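Local coordinates for shikimate kinase (Aquifex aeolicus, PDB 2PT5), which probably catalyses the ATP-dependent phosphorylation of the 3-hydroxyl group of shikimate, the fifth of seven steps to chorismate, at residues A[76-88]-A[130-142]. Numbering follows the deposited sequence.
Sequences TGGGLGANEEALN and FEERRKIYSKADI
A82 and R133 bring the backbones closest, 5.2 Å between CA atoms, where the glycine-rich segment 77-82, with its short, weakly bonded helix, packs against helix 127-137; from there the chains spread to 8.1 Å between the CA atoms of L87 and A140. Y137 OH donates to the carbonyl of G78, 2.6 Å to its O, tilted 22° from the carbonyl plane. The ring meets G81 with its edge, Y137 CE1 3.6 Å from G81 C, while F8 packs edge-to-face against it. R133 runs extended from CG to NE past the methyl of A82 (R133 CG to A82 CB 3.7 Å), which lays its guanidinium against the G78-G79 backbone, with G79 CA above one face. I136 packs against the A82 carbonyl and the start of helix 84-91: CG2, anti to the backbone N, touches A82 O and lies 3.7 Å from L87 CD2, whereas CD1 meets the carboxylate of E84 (I136 CD1 to E84 CD 3.5 Å). E84 OE2 and K139 NZ stay 4.4 Å apart, so their attraction is probably modest. Y137 thus holds the G78 carbonyl while R133 lies along the same backbone, consistent with two predicted substrate-binding residues, G78 and R133, being brought together beside the P-loop, whose K13 bonds to T76 O.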
loop_
_atom_site.group_PDB
_atom_site.type_symbol
_atom_site.label_atom_id
_atom_site.label_comp_id
_atom_site.label_asym_id
_atom_site.label_seq_id
_atom_site.Cartn_x
_atom_site.Cartn_y
_atom_site.Cartn_z
ATOM N N THR A 76 -2.057 2.046 0.217
ATOM C CA THR A 76 -2.955 0.966 -0.189
ATOM C C THR A 76 -2.668 -0.341 0.551
ATOM O O THR A 76 -1.601 -0.513 1.137
ATOM C CB THR A 76 -2.841 0.718 -1.708
ATOM O OG1 THR A 76 -1.500 0.322 -2.027
ATOM C CG2 THR A 76 -3.170 1.990 -2.486
ATOM N N GLY A 77 -3.623 -1.261 0.526
ATOM C CA GLY A 77 -3.425 -2.535 1.203
ATOM C C GLY A 77 -2.560 -3.457 0.367
ATOM O O GLY A 77 -2.296 -3.164 -0.796
ATOM N N GLY A 78 -2.118 -4.572 0.947
ATOM C CA GLY A 78 -1.276 -5.504 0.212
ATOM C C GLY A 78 -1.862 -5.965 -1.115
ATOM O O GLY A 78 -1.197 -5.907 -2.156
ATOM N N GLY A 79 -3.113 -6.409 -1.075
ATOM C CA GLY A 79 -3.782 -6.898 -2.266
ATOM C C GLY A 79 -4.153 -5.824 -3.264
ATOM O O GLY A 79 -3.972 -5.996 -4.476
ATOM N N LEU A 80 -4.671 -4.707 -2.766
ATOM C CA LEU A 80 -5.069 -3.609 -3.647
ATOM C C LEU A 80 -3.898 -3.143 -4.511
ATOM O O LEU A 80 -4.052 -2.931 -5.711
ATOM C CB LEU A 80 -5.612 -2.435 -2.824
ATOM C CG LEU A 80 -6.323 -1.351 -3.638
ATOM C CD1 LEU A 80 -7.493 -1.967 -4.388
ATOM C CD2 LEU A 80 -6.802 -0.241 -2.703
ATOM N N GLY A 81 -2.727 -2.984 -3.901
ATOM C CA GLY A 81 -1.569 -2.545 -4.662
ATOM C C GLY A 81 -1.115 -3.581 -5.678
ATOM O O GLY A 81 -0.403 -3.267 -6.628
ATOM N N ALA A 82 -1.522 -4.828 -5.474
ATOM C CA ALA A 82 -1.152 -5.906 -6.383
ATOM C C ALA A 82 -2.261 -6.118 -7.417
ATOM O O ALA A 82 -2.178 -7.018 -8.255
ATOM C CB ALA A 82 -0.903 -7.201 -5.590
ATOM N N ASN A 83 -3.296 -5.279 -7.343
ATOM C CA ASN A 83 -4.439 -5.338 -8.263
ATOM C C ASN A 83 -4.131 -4.427 -9.458
ATOM O O ASN A 83 -4.224 -3.204 -9.358
ATOM C CB ASN A 83 -5.701 -4.850 -7.539
ATOM C CG ASN A 83 -6.957 -4.961 -8.388
ATOM O OD1 ASN A 83 -6.972 -4.571 -9.551
ATOM N ND2 ASN A 83 -8.027 -5.482 -7.796
ATOM N N GLU A 84 -3.767 -5.023 -10.588
ATOM C CA GLU A 84 -3.417 -4.249 -11.770
ATOM C C GLU A 84 -4.478 -3.258 -12.241
ATOM O O GLU A 84 -4.148 -2.172 -12.719
ATOM C CB GLU A 84 -3.008 -5.192 -12.903
ATOM C CG GLU A 84 -1.648 -5.834 -12.645
ATOM C CD GLU A 84 -1.099 -6.560 -13.851
ATOM O OE1 GLU A 84 -1.379 -7.768 -13.999
ATOM O OE2 GLU A 84 -0.392 -5.908 -14.651
ATOM N N GLU A 85 -5.748 -3.606 -12.103
ATOM C CA GLU A 85 -6.781 -2.669 -12.513
ATOM C C GLU A 85 -6.651 -1.434 -11.620
ATOM O O GLU A 85 -6.536 -0.305 -12.103
ATOM C CB GLU A 85 -8.167 -3.289 -12.349
ATOM C CG GLU A 85 -9.262 -2.544 -13.095
ATOM C CD GLU A 85 -10.596 -3.268 -13.044
ATOM O OE1 GLU A 85 -11.344 -3.086 -12.058
ATOM O OE2 GLU A 85 -10.891 -4.030 -13.988
ATOM N N ALA A 86 -6.669 -1.659 -10.310
ATOM C CA ALA A 86 -6.547 -0.577 -9.345
ATOM C C ALA A 86 -5.242 0.178 -9.561
ATOM O O ALA A 86 -5.186 1.395 -9.385
ATOM C CB ALA A 86 -6.607 -1.130 -7.923
ATOM N N LEU A 87 -4.193 -0.539 -9.948
ATOM C CA LEU A 87 -2.904 0.100 -10.173
ATOM C C LEU A 87 -2.966 1.007 -11.400
ATOM O O LEU A 87 -2.428 2.116 -11.385
ATOM C CB LEU A 87 -1.802 -0.956 -10.331
ATOM C CG LEU A 87 -0.339 -0.488 -10.397
ATOM C CD1 LEU A 87 0.010 0.411 -9.207
ATOM C CD2 LEU A 87 0.562 -1.709 -10.411
ATOM N N ASN A 88 -3.625 0.543 -12.461
ATOM C CA ASN A 88 -3.742 1.356 -13.668
ATOM C C ASN A 88 -4.621 2.566 -13.392
ATOM O O ASN A 88 -4.393 3.645 -13.937
ATOM C CB ASN A 88 -4.302 0.533 -14.825
ATOM C CG ASN A 88 -3.246 -0.335 -15.469
ATOM O OD1 ASN A 88 -2.170 0.149 -15.830
ATOM N ND2 ASN A 88 -3.540 -1.622 -15.620
ATOM N N PHE A 130 4.357 -13.615 -2.461
ATOM C CA PHE A 130 5.300 -12.516 -2.304
ATOM C C PHE A 130 5.969 -12.219 -3.643
ATOM O O PHE A 130 6.061 -11.064 -4.054
ATOM C CB PHE A 130 6.368 -12.862 -1.261
ATOM C CG PHE A 130 7.551 -11.932 -1.278
ATOM C CD1 PHE A 130 8.545 -12.065 -2.241
ATOM C CD2 PHE A 130 7.657 -10.902 -0.349
ATOM C CE1 PHE A 130 9.632 -11.188 -2.284
ATOM C CE2 PHE A 130 8.738 -10.019 -0.386
ATOM C CZ PHE A 130 9.727 -10.163 -1.354
ATOM N N GLU A 131 6.460 -13.262 -4.310
ATOM C CA GLU A 131 7.111 -13.086 -5.610
ATOM C C GLU A 131 6.144 -12.504 -6.641
ATOM O O GLU A 131 6.505 -11.596 -7.393
ATOM C CB GLU A 131 7.641 -14.433 -6.129
ATOM C CG GLU A 131 8.636 -15.101 -5.195
ATOM C CD GLU A 131 9.075 -16.480 -5.670
ATOM O OE1 GLU A 131 8.214 -17.276 -6.095
ATOM O OE2 GLU A 131 10.281 -16.775 -5.603
ATOM N N GLU A 132 4.914 -13.019 -6.685
ATOM C CA GLU A 132 3.950 -12.529 -7.677
ATOM C C GLU A 132 3.423 -11.124 -7.416
ATOM O O GLU A 132 3.306 -10.325 -8.346
ATOM C CB GLU A 132 2.772 -13.507 -7.823
ATOM C CG GLU A 132 3.161 -14.861 -8.431
ATOM C CD GLU A 132 3.932 -14.715 -9.732
ATOM O OE1 GLU A 132 3.499 -13.930 -10.606
ATOM O OE2 GLU A 132 4.976 -15.384 -9.885
ATOM N N ARG A 133 3.094 -10.812 -6.167
ATOM C CA ARG A 133 2.610 -9.472 -5.869
ATOM C C ARG A 133 3.733 -8.468 -6.153
ATOM O O ARG A 133 3.483 -7.391 -6.692
ATOM C CB ARG A 133 2.141 -9.354 -4.404
ATOM C CG ARG A 133 0.817 -10.073 -4.101
ATOM C CD ARG A 133 0.254 -9.711 -2.715
ATOM N NE ARG A 133 -1.159 -10.079 -2.598
ATOM C CZ ARG A 133 -1.917 -9.864 -1.523
ATOM N NH1 ARG A 133 -1.416 -9.280 -0.446
ATOM N NH2 ARG A 133 -3.181 -10.234 -1.524
ATOM N N ARG A 134 4.971 -8.829 -5.809
ATOM C CA ARG A 134 6.105 -7.930 -6.031
ATOM C C ARG A 134 6.296 -7.575 -7.514
ATOM O O ARG A 134 6.784 -6.493 -7.849
ATOM C CB ARG A 134 7.395 -8.550 -5.467
ATOM C CG ARG A 134 8.596 -7.620 -5.529
ATOM C CD ARG A 134 9.723 -8.041 -4.576
ATOM N NE ARG A 134 10.826 -7.082 -4.624
ATOM C CZ ARG A 134 11.725 -7.003 -5.609
ATOM N NH1 ARG A 134 11.675 -7.842 -6.642
ATOM N NH2 ARG A 134 12.653 -6.052 -5.591
ATOM N N LYS A 135 5.917 -8.489 -8.400
ATOM C CA LYS A 135 6.032 -8.261 -9.840
ATOM C C LYS A 135 5.070 -7.144 -10.243
ATOM O O LYS A 135 5.361 -6.339 -11.133
ATOM C CB LYS A 135 5.690 -9.543 -10.615
ATOM C CG LYS A 135 6.780 -10.605 -10.572
ATOM C CD LYS A 135 6.342 -11.912 -11.254
ATOM C CE LYS A 135 7.411 -12.990 -11.098
ATOM N NZ LYS A 135 6.926 -14.367 -11.447
ATOM N N ILE A 136 3.918 -7.102 -9.587
ATOM C CA ILE A 136 2.940 -6.069 -9.879
ATOM C C ILE A 136 3.431 -4.757 -9.246
ATOM O O ILE A 136 3.463 -3.719 -9.901
ATOM C CB ILE A 136 1.553 -6.437 -9.312
ATOM C CG1 ILE A 136 1.110 -7.807 -9.854
ATOM C CG2 ILE A 136 0.543 -5.357 -9.674
ATOM C CD1 ILE A 136 1.052 -7.894 -11.377
ATOM N N TYR A 137 3.832 -4.811 -7.979
ATOM C CA TYR A 137 4.326 -3.611 -7.305
ATOM C C TYR A 137 5.390 -2.922 -8.152
ATOM O O TYR A 137 5.389 -1.695 -8.291
ATOM C CB TYR A 137 4.941 -3.949 -5.941
ATOM C CG TYR A 137 3.990 -4.489 -4.898
ATOM C CD1 TYR A 137 2.659 -4.086 -4.856
ATOM C CD2 TYR A 137 4.437 -5.390 -3.928
ATOM C CE1 TYR A 137 1.788 -4.572 -3.877
ATOM C CE2 TYR A 137 3.580 -5.882 -2.947
ATOM C CZ TYR A 137 2.257 -5.468 -2.928
ATOM O OH TYR A 137 1.393 -5.983 -1.987
ATOM N N SER A 138 6.293 -3.721 -8.724
ATOM C CA SER A 138 7.392 -3.200 -9.542
ATOM C C SER A 138 6.950 -2.382 -10.743
ATOM O O SER A 138 7.774 -1.742 -11.384
ATOM C CB SER A 138 8.301 -4.343 -10.030
ATOM O OG SER A 138 8.971 -4.981 -8.952
ATOM N N LYS A 139 5.660 -2.403 -11.057
ATOM C CA LYS A 139 5.158 -1.641 -12.193
ATOM C C LYS A 139 4.914 -0.181 -11.807
ATOM O O LYS A 139 4.446 0.615 -12.617
ATOM C CB LYS A 139 3.864 -2.278 -12.716
ATOM C CG LYS A 139 4.062 -3.687 -13.274
ATOM C CD LYS A 139 2.755 -4.303 -13.742
ATOM C CE LYS A 139 3.001 -5.617 -14.475
ATOM N NZ LYS A 139 3.847 -5.417 -15.686
ATOM N N ALA A 140 5.262 0.159 -10.569
ATOM C CA ALA A 140 5.078 1.505 -10.035
ATOM C C ALA A 140 5.935 2.564 -10.729
ATOM O O ALA A 140 7.037 2.278 -11.194
ATOM C CB ALA A 140 5.383 1.502 -8.534
ATOM N N ASP A 141 5.428 3.791 -10.781
ATOM C CA ASP A 141 6.155 4.896 -11.391
ATOM C C ASP A 141 7.497 5.061 -10.685
ATOM O O ASP A 141 8.545 5.191 -11.327
ATOM C CB ASP A 141 5.359 6.195 -11.250
ATOM C CG ASP A 141 4.036 6.146 -11.979
ATOM O OD1 ASP A 141 2.992 6.429 -11.352
ATOM O OD2 ASP A 141 4.044 5.832 -13.187
ATOM N N ILE A 142 7.457 5.045 -9.357
ATOM C CA ILE A 142 8.665 5.213 -8.556
ATOM C C ILE A 142 8.860 4.053 -7.583
ATOM O O ILE A 142 7.905 3.578 -6.962
ATOM C CB ILE A 142 8.608 6.528 -7.742
ATOM C CG1 ILE A 142 8.277 7.703 -8.667
ATOM C CG2 ILE A 142 9.939 6.776 -7.052
ATOM C CD1 ILE A 142 8.026 9.013 -7.924
#